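Local coordinates for protein FACT complex subunit SPT16 (Ashbya gossypii, PDB 6A8M) that probably acts, as part of the FACT complex, as a histone chaperone that reorganises nucleosomes during transcription, replication and repair, this chain being its N-terminal, peptidase-like part, at residues Tyr59-Thr64 with Thr82-Glu87; Asp120-Val125 with Lys149-Thr154; Val166-Ser171 with Asn384-Val389; Asp201-Ala206 with Thr279-Asn284; Thr305-Pro310 with Asp316-Leu321. All coordinates share one frame; numbering follows the deposited sequence.

How the contacts relate
From the N terminus, contact 1 closes a short loop within the N-terminal lobe, folding helix 79-95 back on the loop between helix 48-57 and strand 64-68. Contact 2 follows in series, its centre about 21 Å from that of contact 1, and pairs helices 113-128 and 143-158 of the same lobe. Contact 3 closes the longest loop: it joins helix 167-174, which follows strand 162-165 of the lobe's sheet, to residues 384-389 of the M24-family region, and contacts 4 and 5 nest inside that loop. Those two follow each other without crossing. Contact 4 ties helix 179-208 to the loop entering strand 285-295, contact 5 ties strand 298-308 to helix 312-332, and they touch where Leu-203 CD2 lies 3.6 Å from Phe-306 CD2.

Contact 1: residues Tyr59-Thr64 with Thr82-Glu87; sequences YEFPTT and TRYLEE
Phe-61 reaches from the loop 59-64 to helix 79-95 and meets two consecutive residues there. The closer-packed part is at Leu-85, whose CD1 lies 4.1 Å from Phe-61 CE2, with CG at a similar distance; the two buried side chains run past each other in opposite directions. The Phe-61 CG stands anti to its carbonyl carbon (chi1 -86°), which turns the ring toward helix 79-95. On the looser side, Phe-61 CZ meets CB of the solvent-exposed Tyr-84 at 4.3 Å, and this methylene lies at the ring edge, near its plane. The contact is wholly apolar and small, about 125 Å² in all. Within the loop, Thr-64 OG1 donates to Pro-62 O (2.8 Å) from above the carbonyl plane. A G1 beta bulge at Thr-63 and Thr-64, opposite Leu-37, opens strand 64-68. Ile-7 touches Phe-61 and Tyr-84; the contact joins helix 79-95 to the loop linking helix 48-57 with strand 64-68, and Leu-57 of helix 48-57 also packs on Leu-85.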
# COMPACT_ATOMS: atom_id res chain seq x y z
N TYR A 59 6.32 -9.31 -9.94
CA TYR A 59 5.27 -9.29 -10.95
C TYR A 59 4.16 -10.21 -10.48
O TYR A 59 4.41 -11.18 -9.76
CB TYR A 59 5.74 -9.80 -12.31
CG TYR A 59 6.88 -9.02 -12.87
CD1 TYR A 59 6.64 -7.89 -13.63
CD2 TYR A 59 8.19 -9.37 -12.60
CE1 TYR A 59 7.67 -7.15 -14.15
CE2 TYR A 59 9.25 -8.62 -13.11
CZ TYR A 59 8.97 -7.51 -13.90
OH TYR A 59 9.98 -6.72 -14.43
N GLU A 60 2.94 -9.90 -10.90
CA GLU A 60 1.83 -10.82 -10.70
C GLU A 60 1.88 -11.90 -11.78
O GLU A 60 2.06 -11.60 -12.97
CB GLU A 60 0.50 -10.05 -10.72
CG GLU A 60 -0.70 -10.90 -10.41
CD GLU A 60 -2.03 -10.18 -10.56
OE1 GLU A 60 -2.37 -9.73 -11.69
OE2 GLU A 60 -2.75 -10.08 -9.57
N PHE A 61 1.77 -13.17 -11.37
CA PHE A 61 1.73 -14.30 -12.29
C PHE A 61 0.32 -14.84 -12.29
O PHE A 61 -0.06 -15.59 -11.38
CB PHE A 61 2.73 -15.40 -11.90
CG PHE A 61 4.14 -15.20 -12.43
CD1 PHE A 61 4.75 -13.95 -12.45
CD2 PHE A 61 4.88 -16.29 -12.87
CE1 PHE A 61 6.05 -13.80 -12.94
CE2 PHE A 61 6.18 -16.15 -13.35
CZ PHE A 61 6.77 -14.90 -13.38
N PRO A 62 -0.53 -14.48 -13.25
CA PRO A 62 -1.90 -14.99 -13.25
C PRO A 62 -1.92 -16.50 -13.43
O PRO A 62 -0.95 -17.12 -13.89
CB PRO A 62 -2.55 -14.28 -14.43
CG PRO A 62 -1.78 -13.02 -14.55
CD PRO A 62 -0.36 -13.42 -14.26
N THR A 63 -3.05 -17.09 -13.05
CA THR A 63 -3.31 -18.51 -13.28
C THR A 63 -2.17 -19.38 -12.75
O THR A 63 -1.58 -20.19 -13.46
CB THR A 63 -3.54 -18.76 -14.77
OG1 THR A 63 -4.45 -17.76 -15.27
CG2 THR A 63 -4.15 -20.10 -15.01
N THR A 64 -1.82 -19.16 -11.48
CA THR A 64 -0.63 -19.72 -10.87
C THR A 64 -0.93 -20.08 -9.43
O THR A 64 -1.59 -19.32 -8.73
CB THR A 64 0.54 -18.72 -10.91
OG1 THR A 64 0.92 -18.52 -12.27
CG2 THR A 64 1.74 -19.23 -10.11
N THR A 82 6.94 -20.56 -16.66
CA THR A 82 8.03 -21.39 -16.18
C THR A 82 9.37 -20.94 -16.77
O THR A 82 10.41 -21.04 -16.10
CB THR A 82 7.73 -22.86 -16.50
OG1 THR A 82 6.59 -23.27 -15.75
CG2 THR A 82 8.89 -23.75 -16.13
N ARG A 83 9.35 -20.41 -17.99
CA ARG A 83 10.58 -19.94 -18.62
C ARG A 83 11.24 -18.82 -17.83
O ARG A 83 12.48 -18.73 -17.80
CB ARG A 83 10.30 -19.49 -20.06
N TYR A 84 10.45 -17.95 -17.18
CA TYR A 84 11.04 -16.89 -16.37
C TYR A 84 11.66 -17.41 -15.09
O TYR A 84 12.50 -16.72 -14.49
CB TYR A 84 9.99 -15.84 -16.01
CG TYR A 84 9.38 -15.13 -17.19
CD1 TYR A 84 10.14 -14.29 -17.99
CD2 TYR A 84 8.02 -15.27 -17.48
CE1 TYR A 84 9.58 -13.63 -19.07
CE2 TYR A 84 7.45 -14.61 -18.55
CZ TYR A 84 8.23 -13.79 -19.34
OH TYR A 84 7.65 -13.13 -20.41
N LEU A 85 11.28 -18.62 -14.67
CA LEU A 85 11.66 -19.17 -13.38
C LEU A 85 12.68 -20.30 -13.43
O LEU A 85 13.39 -20.50 -12.44
CB LEU A 85 10.41 -19.69 -12.65
CG LEU A 85 9.28 -18.69 -12.43
CD1 LEU A 85 8.06 -19.39 -11.81
CD2 LEU A 85 9.76 -17.52 -11.57
N GLU A 86 12.78 -21.04 -14.53
CA GLU A 86 13.44 -22.35 -14.46
C GLU A 86 14.93 -22.23 -14.14
O GLU A 86 15.46 -23.02 -13.36
CB GLU A 86 13.23 -23.14 -15.75
CG GLU A 86 13.61 -22.39 -16.99
CD GLU A 86 13.15 -23.09 -18.25
OE1 GLU A 86 13.55 -22.65 -19.35
OE2 GLU A 86 12.37 -24.06 -18.14
N GLU A 87 15.62 -21.25 -14.73
CA GLU A 87 17.06 -21.15 -14.48
C GLU A 87 17.34 -20.74 -13.04
O GLU A 87 18.22 -21.32 -12.39
CB GLU A 87 17.70 -20.16 -15.44
CG GLU A 87 19.14 -19.92 -15.12
CD GLU A 87 19.89 -19.24 -16.24
OE1 GLU A 87 21.00 -18.74 -15.97
OE2 GLU A 87 19.37 -19.22 -17.38

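Contact 2: residues Asp120-Val125 with Lys149-Thr154; sequences DLVERV and KGVWDT
Val-122 and Val-151 make the closest approach between segments 120-125 and 149-154: CG2 of Val-122 lies 3.7 Å from CG1 of Val-151. Their side chains pass one another in opposite directions. The Val-151 methyl concerned is placed by a chi1 of 169°, which sets CG1 opposite the backbone N and CG2 opposite the carbonyl carbon. A second, wider touch comes one turn along helix 113-128, where CG1 of Val-125 stands 4.5 Å from CZ3 of Trp-152, at the edge of the indole and near its plane. The CB of Trp-152 does not aim at the other segment, but the far end of its indole comes nearer. With the nearest CA atoms, those of Val-122 and Trp-152, 7.5 Å apart, the helices are close, yet only 132 Å² is buried between the segments.

Directly beneath, Val-132 touches both Val-125 and Trp-152. Phe-69 also meets Val-125, while Leu-134 and Leu-161 add to the indole's surroundings. The paired helices thus pack over strand 131-134 of the lobe's mixed sheet, while Leu-121 reaches strand 64-68.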
# COMPACT_ATOMS: atom_id res chain seq x y z
N ASP A 120 -2.71 -34.03 -6.56
CA ASP A 120 -1.35 -34.28 -6.07
C ASP A 120 -0.97 -33.30 -4.97
O ASP A 120 -0.41 -33.70 -3.93
CB ASP A 120 -0.34 -34.15 -7.20
CG ASP A 120 -0.48 -35.20 -8.26
OD1 ASP A 120 -1.27 -36.15 -8.07
OD2 ASP A 120 0.21 -35.05 -9.30
N LEU A 121 -1.23 -32.01 -5.18
CA LEU A 121 -0.83 -31.01 -4.20
C LEU A 121 -1.59 -31.19 -2.88
O LEU A 121 -1.00 -31.09 -1.81
CB LEU A 121 -1.04 -29.61 -4.76
CG LEU A 121 -0.69 -28.55 -3.71
CD1 LEU A 121 0.82 -28.47 -3.50
CD2 LEU A 121 -1.28 -27.24 -4.07
N VAL A 122 -2.89 -31.49 -2.96
CA VAL A 122 -3.66 -31.78 -1.74
C VAL A 122 -3.05 -32.94 -0.96
O VAL A 122 -3.05 -32.93 0.28
CB VAL A 122 -5.14 -32.03 -2.11
CG1 VAL A 122 -5.77 -33.01 -1.16
CG2 VAL A 122 -5.89 -30.70 -2.08
N GLU A 123 -2.50 -33.95 -1.65
CA GLU A 123 -1.83 -35.04 -0.94
C GLU A 123 -0.64 -34.51 -0.13
O GLU A 123 -0.46 -34.87 1.04
CB GLU A 123 -1.37 -36.12 -1.92
CG GLU A 123 -2.49 -36.86 -2.65
CD GLU A 123 -3.47 -37.55 -1.71
OE1 GLU A 123 -3.11 -38.59 -1.11
OE2 GLU A 123 -4.61 -37.05 -1.58
N ARG A 124 0.17 -33.65 -0.74
CA ARG A 124 1.29 -33.09 0.01
C ARG A 124 0.82 -32.21 1.16
O ARG A 124 1.40 -32.23 2.25
CB ARG A 124 2.22 -32.33 -0.95
CG ARG A 124 3.60 -32.07 -0.37
CD ARG A 124 4.55 -31.49 -1.40
NE ARG A 124 4.64 -32.31 -2.61
CZ ARG A 124 5.64 -32.23 -3.48
NH1 ARG A 124 6.64 -31.37 -3.26
NH2 ARG A 124 5.66 -33.00 -4.56
N VAL A 125 -0.26 -31.43 0.95
CA VAL A 125 -0.75 -30.53 2.00
C VAL A 125 -1.24 -31.32 3.21
O VAL A 125 -0.92 -30.98 4.36
CB VAL A 125 -1.85 -29.61 1.43
CG1 VAL A 125 -2.65 -29.00 2.55
CG2 VAL A 125 -1.23 -28.52 0.54
N LYS A 149 -10.79 -24.57 -6.42
CA LYS A 149 -11.72 -24.48 -5.30
C LYS A 149 -12.51 -25.77 -5.11
O LYS A 149 -12.81 -26.16 -3.98
CB LYS A 149 -12.68 -23.30 -5.50
CG LYS A 149 -13.62 -23.08 -4.31
CD LYS A 149 -14.26 -21.70 -4.34
CE LYS A 149 -15.20 -21.50 -3.14
NZ LYS A 149 -16.35 -22.43 -3.20
N GLY A 150 -12.87 -26.44 -6.21
CA GLY A 150 -13.57 -27.71 -6.07
C GLY A 150 -12.74 -28.76 -5.36
O GLY A 150 -13.25 -29.53 -4.54
N VAL A 151 -11.45 -28.83 -5.70
CA VAL A 151 -10.56 -29.78 -5.04
C VAL A 151 -10.40 -29.43 -3.58
O VAL A 151 -10.48 -30.29 -2.70
CB VAL A 151 -9.20 -29.81 -5.76
CG1 VAL A 151 -8.18 -30.60 -4.94
CG2 VAL A 151 -9.35 -30.42 -7.15
N TRP A 152 -10.20 -28.14 -3.29
CA TRP A 152 -9.96 -27.71 -1.92
C TRP A 152 -11.19 -27.97 -1.05
O TRP A 152 -11.07 -28.52 0.05
CB TRP A 152 -9.60 -26.23 -1.90
CG TRP A 152 -9.48 -25.73 -0.49
CD1 TRP A 152 -10.35 -24.93 0.16
CD2 TRP A 152 -8.46 -26.07 0.45
NE1 TRP A 152 -9.92 -24.70 1.45
CE2 TRP A 152 -8.77 -25.41 1.66
CE3 TRP A 152 -7.32 -26.88 0.40
CZ2 TRP A 152 -7.99 -25.53 2.80
CZ3 TRP A 152 -6.53 -26.98 1.54
CH2 TRP A 152 -6.87 -26.31 2.72
N ASP A 153 -12.37 -27.58 -1.53
CA ASP A 153 -13.58 -27.73 -0.73
C ASP A 153 -13.75 -29.16 -0.26
O ASP A 153 -14.03 -29.41 0.92
CB ASP A 153 -14.80 -27.27 -1.52
CG ASP A 153 -14.88 -25.75 -1.64
OD1 ASP A 153 -14.15 -25.04 -0.91
OD2 ASP A 153 -15.69 -25.27 -2.46
N THR A 154 -13.54 -30.12 -1.16
CA THR A 154 -13.64 -31.53 -0.80
C THR A 154 -12.54 -31.95 0.18
O THR A 154 -12.81 -32.68 1.13
CB THR A 154 -13.58 -32.38 -2.06
OG1 THR A 154 -14.81 -32.20 -2.77
CG2 THR A 154 -13.43 -33.86 -1.69

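Contact 3: residues Val166-Ser171 with Asn384-Val389; sequences VSLGLS and NDYRKV
NH1 and NH2 of Arg-387 both point their N-H groups at the hydroxyl oxygen of Ser-171. NH1 lies 2.8 Å from Ser-171 OG with an N-H...O angle of 156°; NH2, at 3.1 Å from that same OG, is more bent (137°). The hydroxyl sits in the guanidinium plane, and Asp-375 OD2 also hydrogen-bonds to it, so three partners surround this buried oxygen. Gln-377 O receives weak bonds from Arg-387 NH1 and Asn-384 ND2. Bends at chi2 (-67°) and chi3 fold the arginine chain so that CD lies 3.9 Å from Leu-168 CD1, which also meets the Tyr-386 ring edge, with CE1 at 4.1 Å. A leucine in place of Arg-387 would probably leave Ser-171 OG to Asp-375 alone and cost Gln-377 O one weak donor. Asn-384 OD1 accepts from Tyr-386 N (3.0 Å), in the carbonyl plane, and weakly from Arg-387 N, and lies over the Tyr-386 ring centre. This Asx turn shapes the loop meeting helix 167-174, a partly polar, partly apolar interface between the Spt16 N-terminal lobe and its M24-family region.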
# COMPACT_ATOMS: atom_id res chain seq x y z
N VAL A 166 -3.82 -15.94 7.00
CA VAL A 166 -2.44 -15.59 7.34
C VAL A 166 -2.18 -14.10 7.12
O VAL A 166 -1.03 -13.69 6.95
CB VAL A 166 -1.44 -16.46 6.56
CG1 VAL A 166 -1.59 -17.92 6.93
CG2 VAL A 166 -1.62 -16.28 5.04
N SER A 167 -3.23 -13.26 7.18
CA SER A 167 -3.02 -11.83 6.92
C SER A 167 -2.04 -11.21 7.91
O SER A 167 -1.15 -10.45 7.52
CB SER A 167 -4.35 -11.07 6.97
OG SER A 167 -5.07 -11.26 5.77
N LEU A 168 -2.20 -11.49 9.21
CA LEU A 168 -1.30 -10.86 10.17
C LEU A 168 0.12 -11.33 9.96
O LEU A 168 1.07 -10.53 10.02
CB LEU A 168 -1.75 -11.16 11.61
CG LEU A 168 -0.82 -10.70 12.74
CD1 LEU A 168 -0.65 -9.18 12.76
CD2 LEU A 168 -1.32 -11.18 14.11
N GLY A 169 0.29 -12.62 9.69
CA GLY A 169 1.63 -13.15 9.47
C GLY A 169 2.31 -12.54 8.26
O GLY A 169 3.48 -12.17 8.31
N LEU A 170 1.58 -12.44 7.14
CA LEU A 170 2.17 -11.83 5.96
C LEU A 170 2.50 -10.37 6.20
O LEU A 170 3.56 -9.88 5.77
CB LEU A 170 1.23 -12.00 4.76
CG LEU A 170 1.07 -13.44 4.26
CD1 LEU A 170 -0.03 -13.57 3.22
CD2 LEU A 170 2.36 -14.02 3.73
N SER A 171 1.62 -9.64 6.89
CA SER A 171 1.88 -8.23 7.16
C SER A 171 3.19 -8.05 7.92
O SER A 171 4.01 -7.18 7.58
CB SER A 171 0.71 -7.63 7.95
OG SER A 171 1.07 -6.39 8.52
N ASN A 384 -4.62 -0.98 18.29
CA ASN A 384 -3.53 -1.91 17.97
C ASN A 384 -2.39 -1.68 18.96
O ASN A 384 -1.64 -0.70 18.84
CB ASN A 384 -3.10 -1.73 16.52
CG ASN A 384 -2.11 -2.80 16.05
OD1 ASN A 384 -1.31 -3.31 16.85
ND2 ASN A 384 -2.18 -3.17 14.78
N ASP A 385 -2.25 -2.57 19.94
CA ASP A 385 -1.10 -2.59 20.85
C ASP A 385 -0.22 -3.81 20.62
O ASP A 385 0.62 -4.14 21.46
CB ASP A 385 -1.56 -2.51 22.32
CG ASP A 385 -2.42 -3.70 22.74
OD1 ASP A 385 -2.69 -4.56 21.86
OD2 ASP A 385 -2.82 -3.75 23.92
N TYR A 386 -0.38 -4.48 19.47
CA TYR A 386 0.28 -5.75 19.20
C TYR A 386 1.24 -5.71 18.01
O TYR A 386 1.77 -6.76 17.63
CB TYR A 386 -0.76 -6.86 18.97
CG TYR A 386 -1.74 -6.57 17.85
CD1 TYR A 386 -1.47 -6.94 16.53
CD2 TYR A 386 -2.93 -5.92 18.12
CE1 TYR A 386 -2.37 -6.66 15.52
CE2 TYR A 386 -3.83 -5.65 17.11
CZ TYR A 386 -3.55 -6.02 15.81
OH TYR A 386 -4.44 -5.73 14.82
N ARG A 387 1.44 -4.55 17.39
CA ARG A 387 2.50 -4.38 16.41
C ARG A 387 3.51 -3.39 16.96
O ARG A 387 3.22 -2.61 17.88
CB ARG A 387 1.96 -3.87 15.06
CG ARG A 387 0.86 -4.73 14.49
CD ARG A 387 1.36 -6.09 14.09
NE ARG A 387 2.39 -6.03 13.05
CZ ARG A 387 2.13 -6.06 11.75
NH1 ARG A 387 0.87 -6.15 11.31
NH2 ARG A 387 3.13 -6.01 10.87
N LYS A 388 4.72 -3.45 16.42
CA LYS A 388 5.84 -2.63 16.88
C LYS A 388 6.54 -2.04 15.67
O LYS A 388 6.77 -2.75 14.69
CB LYS A 388 6.81 -3.45 17.72
CG LYS A 388 6.27 -3.75 19.12
CD LYS A 388 7.28 -4.43 20.02
CE LYS A 388 6.66 -4.63 21.40
NZ LYS A 388 7.65 -4.98 22.45
N VAL A 389 6.83 -0.74 15.72
CA VAL A 389 7.60 -0.10 14.66
C VAL A 389 8.99 -0.71 14.60
O VAL A 389 9.63 -0.94 15.63
CB VAL A 389 7.68 1.42 14.90
CG1 VAL A 389 8.63 2.06 13.91
CG2 VAL A 389 6.30 2.06 14.79

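Contact 4: residues Asp201-Ala206 with Thr279-Asn284; sequences DELVRA and TQLDGN
Leu-203 and Leu-281 share one conformation, with CG trans to the backbone N (chi1 173° and 172°) and chi2 at 60° in each, and this brings one methyl of each to the other: CD1 of Leu-203 and CD1 of Leu-281 are 3.7 Å apart. The contact lies in the M24-family region, of the pita-bread fold usual in this family, where the C-terminal part of the long helix 179-208 packs against the loop leading into strand 285-295. The two leucines meet at a slant. Leu-281 supplies over half of the 118 Å² buried, since its forked end serves both helix residues. Outside the pair, Leu-218 of helix 215-224 packs on Leu-203, and Ile-213 touches Leu-281 while pairing with it through the backbone. The loop is further held by Gln-280: OE1 accepts from Ile-213 N, and NE2 donates to Leu-281 O (2.9 Å), on a lone pair of that carbonyl though tilted from the Gln-280 amide plane. Gly-283 then centres an inverse gamma turn. On the helix side, the CB of Ala-206 sits 3.6 Å from Leu-281 CD2.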
# COMPACT_ATOMS: atom_id res chain seq x y z
N ASP A 201 -1.53 23.55 -8.92
CA ASP A 201 -1.59 24.52 -10.01
C ASP A 201 -2.97 24.54 -10.67
O ASP A 201 -3.49 25.61 -10.99
CB ASP A 201 -0.53 24.22 -11.06
CG ASP A 201 0.86 24.60 -10.61
OD1 ASP A 201 0.97 25.20 -9.52
OD2 ASP A 201 1.82 24.28 -11.34
N GLU A 202 -3.55 23.36 -10.88
CA GLU A 202 -4.88 23.27 -11.49
C GLU A 202 -5.96 23.82 -10.56
O GLU A 202 -6.89 24.50 -11.00
CB GLU A 202 -5.20 21.83 -11.87
CG GLU A 202 -4.56 21.35 -13.16
CD GLU A 202 -5.57 20.64 -14.06
OE1 GLU A 202 -6.79 20.85 -13.88
OE2 GLU A 202 -5.12 19.87 -14.94
N LEU A 203 -5.86 23.49 -9.28
CA LEU A 203 -6.80 24.00 -8.30
C LEU A 203 -6.80 25.53 -8.29
O LEU A 203 -7.84 26.17 -8.43
CB LEU A 203 -6.45 23.44 -6.93
CG LEU A 203 -7.24 23.99 -5.76
CD1 LEU A 203 -8.71 23.71 -5.97
CD2 LEU A 203 -6.74 23.34 -4.48
N VAL A 204 -5.62 26.12 -8.12
CA VAL A 204 -5.52 27.57 -8.00
C VAL A 204 -6.08 28.24 -9.25
O VAL A 204 -6.75 29.27 -9.16
CB VAL A 204 -4.06 27.98 -7.72
CG1 VAL A 204 -3.84 29.47 -7.99
CG2 VAL A 204 -3.72 27.66 -6.31
N ARG A 205 -5.83 27.65 -10.42
CA ARG A 205 -6.36 28.24 -11.65
C ARG A 205 -7.88 28.18 -11.67
O ARG A 205 -8.54 29.19 -11.97
CB ARG A 205 -5.76 27.54 -12.87
N ALA A 206 -8.45 27.02 -11.34
CA ALA A 206 -9.91 26.89 -11.32
C ALA A 206 -10.55 27.86 -10.34
O ALA A 206 -11.63 28.41 -10.62
CB ALA A 206 -10.29 25.44 -10.99
N THR A 279 -19.68 17.63 -5.57
CA THR A 279 -20.27 18.96 -5.54
C THR A 279 -19.30 19.99 -6.11
O THR A 279 -18.10 19.74 -6.25
CB THR A 279 -20.65 19.33 -4.10
OG1 THR A 279 -19.50 19.14 -3.26
CG2 THR A 279 -21.77 18.42 -3.61
N GLN A 280 -19.84 21.17 -6.40
CA GLN A 280 -19.07 22.26 -7.00
C GLN A 280 -17.81 22.59 -6.20
O GLN A 280 -17.80 22.55 -4.97
CB GLN A 280 -19.94 23.51 -7.12
CG GLN A 280 -19.16 24.82 -7.31
CD GLN A 280 -18.57 24.98 -8.71
OE1 GLN A 280 -19.08 24.42 -9.69
NE2 GLN A 280 -17.48 25.74 -8.80
N LEU A 281 -16.73 22.86 -6.92
CA LEU A 281 -15.51 23.34 -6.30
C LEU A 281 -15.80 24.64 -5.53
O LEU A 281 -16.31 25.60 -6.11
CB LEU A 281 -14.44 23.58 -7.37
CG LEU A 281 -13.13 24.25 -6.98
CD1 LEU A 281 -12.41 23.45 -5.94
CD2 LEU A 281 -12.26 24.38 -8.23
N ASP A 282 -15.53 24.63 -4.23
CA ASP A 282 -15.81 25.79 -3.39
C ASP A 282 -14.49 26.52 -3.16
O ASP A 282 -13.66 26.09 -2.37
CB ASP A 282 -16.45 25.38 -2.07
CG ASP A 282 -16.72 26.57 -1.17
OD1 ASP A 282 -17.21 27.58 -1.69
OD2 ASP A 282 -16.41 26.51 0.03
N GLY A 283 -14.32 27.64 -3.86
CA GLY A 283 -13.06 28.38 -3.82
C GLY A 283 -12.94 29.32 -2.65
O GLY A 283 -12.72 30.52 -2.82
N ASN A 284 -13.08 28.79 -1.44
CA ASN A 284 -12.99 29.56 -0.21
C ASN A 284 -12.60 28.62 0.92
O ASN A 284 -12.91 27.43 0.87
CB ASN A 284 -14.31 30.24 0.15
CG ASN A 284 -14.32 31.69 -0.21
OD1 ASN A 284 -13.59 32.49 0.36
ND2 ASN A 284 -15.16 32.04 -1.18

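Contact 5: residues Thr305-Pro310 with Asp316-Leu321; sequences TFLIDP and DNYDFL
Tyr-318 runs from helix 312-332 to strand 298-308, and its CB, two ring carbons and the hydroxyl each find a neighbour. Its CB lies 4.2 Å from Leu-307 CD1, the two side chains crossing at an angle. A chi1 of -179° points CG away from the backbone N and carries the ring on toward Thr-305: CD1 of Tyr-318 is 4.2 Å, and CE1 4.0 Å, from Thr-305 CB. Helix and strand belong to the M24-family region, and because five residues separate the two segments, the contact packs the helix against the strand that leads into it; strand 298-308 pairs antiparallel with strand 285-295. At the tip, Tyr-318 OH accepts from a water 2.7 Å away, and that water accepts in turn from Thr-305 N at 2.9 Å, so a single water links the phenol to the strand backbone. The hydroxyl also hydrogen-bonds to Lys-436 O, while Thr-305 OG1 is hydrogen-bonded to Gln-416 O. Leu-415 of strand 412-424 touches Thr-305, and also Leu-321 one turn beyond the tyrosine.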
# COMPACT_ATOMS: atom_id res chain seq x y z
N THR A 305 -3.62 20.48 2.57
CA THR A 305 -4.75 21.38 2.69
C THR A 305 -4.36 22.70 2.03
O THR A 305 -3.26 23.22 2.29
CB THR A 305 -5.13 21.62 4.16
OG1 THR A 305 -5.45 20.38 4.78
CG2 THR A 305 -6.34 22.54 4.26
N PHE A 306 -5.21 23.22 1.16
CA PHE A 306 -5.00 24.52 0.56
C PHE A 306 -6.00 25.49 1.17
O PHE A 306 -7.15 25.12 1.44
CB PHE A 306 -5.12 24.45 -0.96
CG PHE A 306 -4.17 23.47 -1.59
CD1 PHE A 306 -2.85 23.83 -1.83
CD2 PHE A 306 -4.58 22.19 -1.89
CE1 PHE A 306 -1.95 22.91 -2.40
CE2 PHE A 306 -3.70 21.26 -2.43
CZ PHE A 306 -2.38 21.61 -2.70
N LEU A 307 -5.53 26.71 1.47
CA LEU A 307 -6.34 27.73 2.14
C LEU A 307 -6.59 28.88 1.17
O LEU A 307 -5.65 29.42 0.59
CB LEU A 307 -5.65 28.25 3.40
CG LEU A 307 -5.19 27.20 4.42
CD1 LEU A 307 -4.44 27.89 5.57
CD2 LEU A 307 -6.39 26.46 4.94
N ILE A 308 -7.86 29.22 0.97
CA ILE A 308 -8.26 30.33 0.11
C ILE A 308 -8.90 31.38 1.00
O ILE A 308 -9.99 31.15 1.54
CB ILE A 308 -9.26 29.90 -0.97
CG1 ILE A 308 -8.79 28.61 -1.67
CG2 ILE A 308 -9.54 31.08 -1.92
CD1 ILE A 308 -7.41 28.68 -2.25
N ASP A 309 -8.25 32.53 1.14
CA ASP A 309 -8.72 33.60 2.02
C ASP A 309 -9.16 33.04 3.38
O ASP A 309 -10.27 33.31 3.83
CB ASP A 309 -9.86 34.36 1.35
CG ASP A 309 -9.41 35.16 0.15
OD1 ASP A 309 -8.40 35.88 0.29
OD2 ASP A 309 -10.04 35.07 -0.92
N PRO A 310 -8.31 32.25 4.03
CA PRO A 310 -8.74 31.56 5.26
C PRO A 310 -9.03 32.53 6.40
O PRO A 310 -8.44 33.61 6.50
CB PRO A 310 -7.52 30.70 5.60
CG PRO A 310 -6.37 31.49 5.06
CD PRO A 310 -6.88 32.03 3.75
N ASP A 316 -4.78 29.33 12.25
CA ASP A 316 -4.25 28.88 13.53
C ASP A 316 -4.30 27.35 13.62
O ASP A 316 -3.35 26.71 14.09
CB ASP A 316 -5.03 29.52 14.67
CG ASP A 316 -4.75 31.02 14.83
OD1 ASP A 316 -3.81 31.53 14.17
OD2 ASP A 316 -5.46 31.68 15.62
N ASN A 317 -5.40 26.76 13.17
CA ASN A 317 -5.51 25.31 13.26
C ASN A 317 -4.66 24.62 12.22
O ASN A 317 -4.17 23.51 12.47
CB ASN A 317 -6.97 24.89 13.17
CG ASN A 317 -7.74 25.28 14.42
OD1 ASN A 317 -7.15 25.43 15.50
ND2 ASN A 317 -9.04 25.49 14.29
N TYR A 318 -4.45 25.24 11.05
CA TYR A 318 -3.50 24.65 10.12
C TYR A 318 -2.08 24.71 10.68
O TYR A 318 -1.30 23.77 10.51
CB TYR A 318 -3.55 25.34 8.75
CG TYR A 318 -2.56 24.69 7.81
CD1 TYR A 318 -2.88 23.51 7.15
CD2 TYR A 318 -1.29 25.20 7.65
CE1 TYR A 318 -1.96 22.88 6.31
CE2 TYR A 318 -0.36 24.58 6.80
CZ TYR A 318 -0.71 23.42 6.14
OH TYR A 318 0.18 22.77 5.31
N ASP A 319 -1.72 25.82 11.33
CA ASP A 319 -0.41 25.89 11.97
C ASP A 319 -0.25 24.77 12.99
O ASP A 319 0.81 24.14 13.07
CB ASP A 319 -0.22 27.24 12.65
CG ASP A 319 -0.05 28.38 11.66
OD1 ASP A 319 0.27 28.11 10.48
OD2 ASP A 319 -0.22 29.55 12.08
N PHE A 320 -1.29 24.54 13.79
CA PHE A 320 -1.26 23.45 14.76
C PHE A 320 -1.12 22.10 14.08
O PHE A 320 -0.35 21.24 14.54
CB PHE A 320 -2.52 23.47 15.63
CG PHE A 320 -2.69 22.20 16.40
CD1 PHE A 320 -1.94 21.98 17.54
CD2 PHE A 320 -3.54 21.19 15.94
CE1 PHE A 320 -2.07 20.80 18.24
CE2 PHE A 320 -3.66 20.01 16.64
CZ PHE A 320 -2.93 19.81 17.78
N LEU A 321 -1.87 21.87 13.00
CA LEU A 321 -1.79 20.60 12.29
C LEU A 321 -0.36 20.29 11.87
O LEU A 321 0.10 19.15 11.99
CB LEU A 321 -2.72 20.63 11.07
CG LEU A 321 -2.76 19.42 10.14
CD1 LEU A 321 -3.29 18.21 10.89
CD2 LEU A 321 -3.63 19.75 8.94
O HOH W 1 -1.04 21.70 3.13